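Local coordinates for protein O-phospho-L-seryl-tRNA:Cys-tRNA synthase (Methanocaldococcus jannaschii DSM 2661, PDB 5X6B) that probably converts O-phosphoseryl-tRNA to cysteinyl-tRNA, using a pyridoxal phosphate cofactor, at residues B[354-359]-B[368-373]. Residues are numbered along the deposited sequence; the frame is centred on the assembly and turned at random.
Sequences PVLDEI and FFFYDE
Leu356 faces Phe370, and Ile359 faces Phe369, where helices 354-359 and 369-373 pass nearly at right angles. Their axes make an angle of 99° and come no closer than 11.3 Å. Large side chains fill this distance, and the side-chain packing is apolar and buried. Leu356 lays CD1 over the face of the Phe370 ring, 3.9 Å from the centroid and 3° off the normal, a CH-pi contact. Leu356 CD2 lies beyond the rim on the CD1-CE1 side, 3.8 Å from Phe370 CD1. CB of Phe369 points toward helix 354-359, and chi1 of 86° brings the ring between Ile359 CG2 and Phe370 CB, on opposite faces. Ile359 CG2 is 3.9 Å from the Phe369 centroid, in a second CH-pi contact. Leu356 O approaches the ring edge near its plane, 3.4 Å from Phe369 CE2. An alanine in place of Phe369 would probably leave Ile359 CG2 without its aromatic face and open a gap between the helices. Arg365, in the connection between the helices, makes salt bridges to Asp372 and Glu373. The contact is plain structural packing, probably in the C-terminal small domain of a fold-type I pyridoxal phosphate enzyme. Helix 399-415 packs against both segments, with Val413 touching Leu356 and Ile412 touching Phe370. Helix 354-360 directly follows strand 349-352 of the small antiparallel sheet.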
# COMPACT_ATOMS: atom_id res chain seq x y z
N PRO B 354 10.01 -35.33 14.71
CA PRO B 354 10.98 -35.97 15.61
C PRO B 354 12.34 -36.20 14.95
O PRO B 354 13.37 -36.06 15.61
CB PRO B 354 10.31 -37.31 15.95
CG PRO B 354 8.87 -37.10 15.67
CD PRO B 354 8.82 -36.17 14.50
N VAL B 355 12.33 -36.53 13.67
CA VAL B 355 13.56 -36.84 12.95
C VAL B 355 14.51 -35.63 12.92
O VAL B 355 15.73 -35.80 12.91
CB VAL B 355 13.26 -37.31 11.50
CG1 VAL B 355 12.53 -36.23 10.71
CG2 VAL B 355 14.54 -37.74 10.79
N LEU B 356 13.96 -34.43 12.95
CA LEU B 356 14.78 -33.22 12.97
C LEU B 356 15.50 -33.04 14.31
O LEU B 356 16.60 -32.49 14.36
CB LEU B 356 13.93 -31.99 12.64
CG LEU B 356 13.28 -31.99 11.25
CD1 LEU B 356 12.56 -30.67 10.99
CD2 LEU B 356 14.31 -32.25 10.16
N ASP B 357 14.88 -33.52 15.40
CA ASP B 357 15.52 -33.59 16.72
C ASP B 357 16.65 -34.60 16.68
O ASP B 357 17.76 -34.35 17.16
CB ASP B 357 14.52 -34.03 17.79
CG ASP B 357 13.61 -32.93 18.23
OD1 ASP B 357 14.00 -31.74 18.14
OD2 ASP B 357 12.49 -33.27 18.66
N GLU B 358 16.32 -35.75 16.10
CA GLU B 358 17.25 -36.85 16.01
C GLU B 358 18.49 -36.42 15.27
O GLU B 358 19.57 -36.91 15.55
CB GLU B 358 16.61 -38.05 15.30
CG GLU B 358 15.34 -38.57 15.94
CD GLU B 358 14.70 -39.66 15.11
OE1 GLU B 358 15.28 -40.00 14.05
OE2 GLU B 358 13.64 -40.17 15.51
N ILE B 359 18.36 -35.49 14.34
CA ILE B 359 19.52 -35.03 13.59
C ILE B 359 20.21 -33.88 14.32
O ILE B 359 21.44 -33.81 14.34
CB ILE B 359 19.13 -34.59 12.17
CG1 ILE B 359 18.48 -35.76 11.43
CG2 ILE B 359 20.36 -34.12 11.41
CD1 ILE B 359 17.84 -35.37 10.12
N PHE B 368 20.20 -25.59 14.51
CA PHE B 368 20.22 -24.56 13.48
C PHE B 368 20.41 -25.21 12.12
O PHE B 368 20.21 -24.57 11.08
CB PHE B 368 21.32 -23.54 13.74
CG PHE B 368 21.00 -22.55 14.82
CD1 PHE B 368 19.70 -22.32 15.20
CD2 PHE B 368 22.02 -21.85 15.46
CE1 PHE B 368 19.40 -21.41 16.20
CE2 PHE B 368 21.73 -20.94 16.46
CZ PHE B 368 20.42 -20.72 16.83
N PHE B 369 20.80 -26.48 12.14
CA PHE B 369 21.19 -27.20 10.93
C PHE B 369 20.12 -27.16 9.86
O PHE B 369 20.42 -27.00 8.68
CB PHE B 369 21.52 -28.66 11.28
CG PHE B 369 20.33 -29.57 11.28
CD1 PHE B 369 20.03 -30.37 10.19
CD2 PHE B 369 19.48 -29.61 12.38
CE1 PHE B 369 18.92 -31.19 10.19
CE2 PHE B 369 18.37 -30.43 12.38
CZ PHE B 369 18.09 -31.23 11.29
N PHE B 370 18.86 -27.29 10.27
CA PHE B 370 17.76 -27.36 9.33
C PHE B 370 17.58 -26.01 8.64
O PHE B 370 17.42 -25.94 7.42
CB PHE B 370 16.47 -27.78 10.05
CG PHE B 370 15.34 -28.12 9.13
CD1 PHE B 370 15.43 -29.20 8.26
CD2 PHE B 370 14.18 -27.37 9.13
CE1 PHE B 370 14.39 -29.52 7.41
CE2 PHE B 370 13.13 -27.68 8.28
CZ PHE B 370 13.23 -28.76 7.42
N TYR B 371 17.64 -24.95 9.43
CA TYR B 371 17.56 -23.59 8.90
C TYR B 371 18.69 -23.31 7.92
O TYR B 371 18.48 -22.68 6.88
CB TYR B 371 17.58 -22.58 10.04
CG TYR B 371 17.51 -21.13 9.59
CD1 TYR B 371 16.29 -20.50 9.40
CD2 TYR B 371 18.67 -20.40 9.37
CE1 TYR B 371 16.22 -19.18 9.00
CE2 TYR B 371 18.62 -19.08 8.97
CZ TYR B 371 17.39 -18.47 8.79
OH TYR B 371 17.33 -17.16 8.39
N ASP B 372 19.89 -23.77 8.25
CA ASP B 372 21.05 -23.51 7.42
C ASP B 372 21.02 -24.36 6.15
O ASP B 372 21.43 -23.91 5.08
CB ASP B 372 22.34 -23.76 8.21
CG ASP B 372 23.59 -23.32 7.45
OD1 ASP B 372 23.79 -22.10 7.29
OD2 ASP B 372 24.37 -24.20 7.03
N GLU B 373 20.52 -25.58 6.28
CA GLU B 373 20.41 -26.48 5.13
C GLU B 373 19.35 -26.00 4.15
O GLU B 373 19.43 -26.29 2.96
CB GLU B 373 20.11 -27.91 5.59
CG GLU B 373 21.29 -28.66 6.19
CD GLU B 373 22.45 -28.79 5.22
OE1 GLU B 373 22.22 -29.09 4.03
OE2 GLU B 373 23.61 -28.59 5.66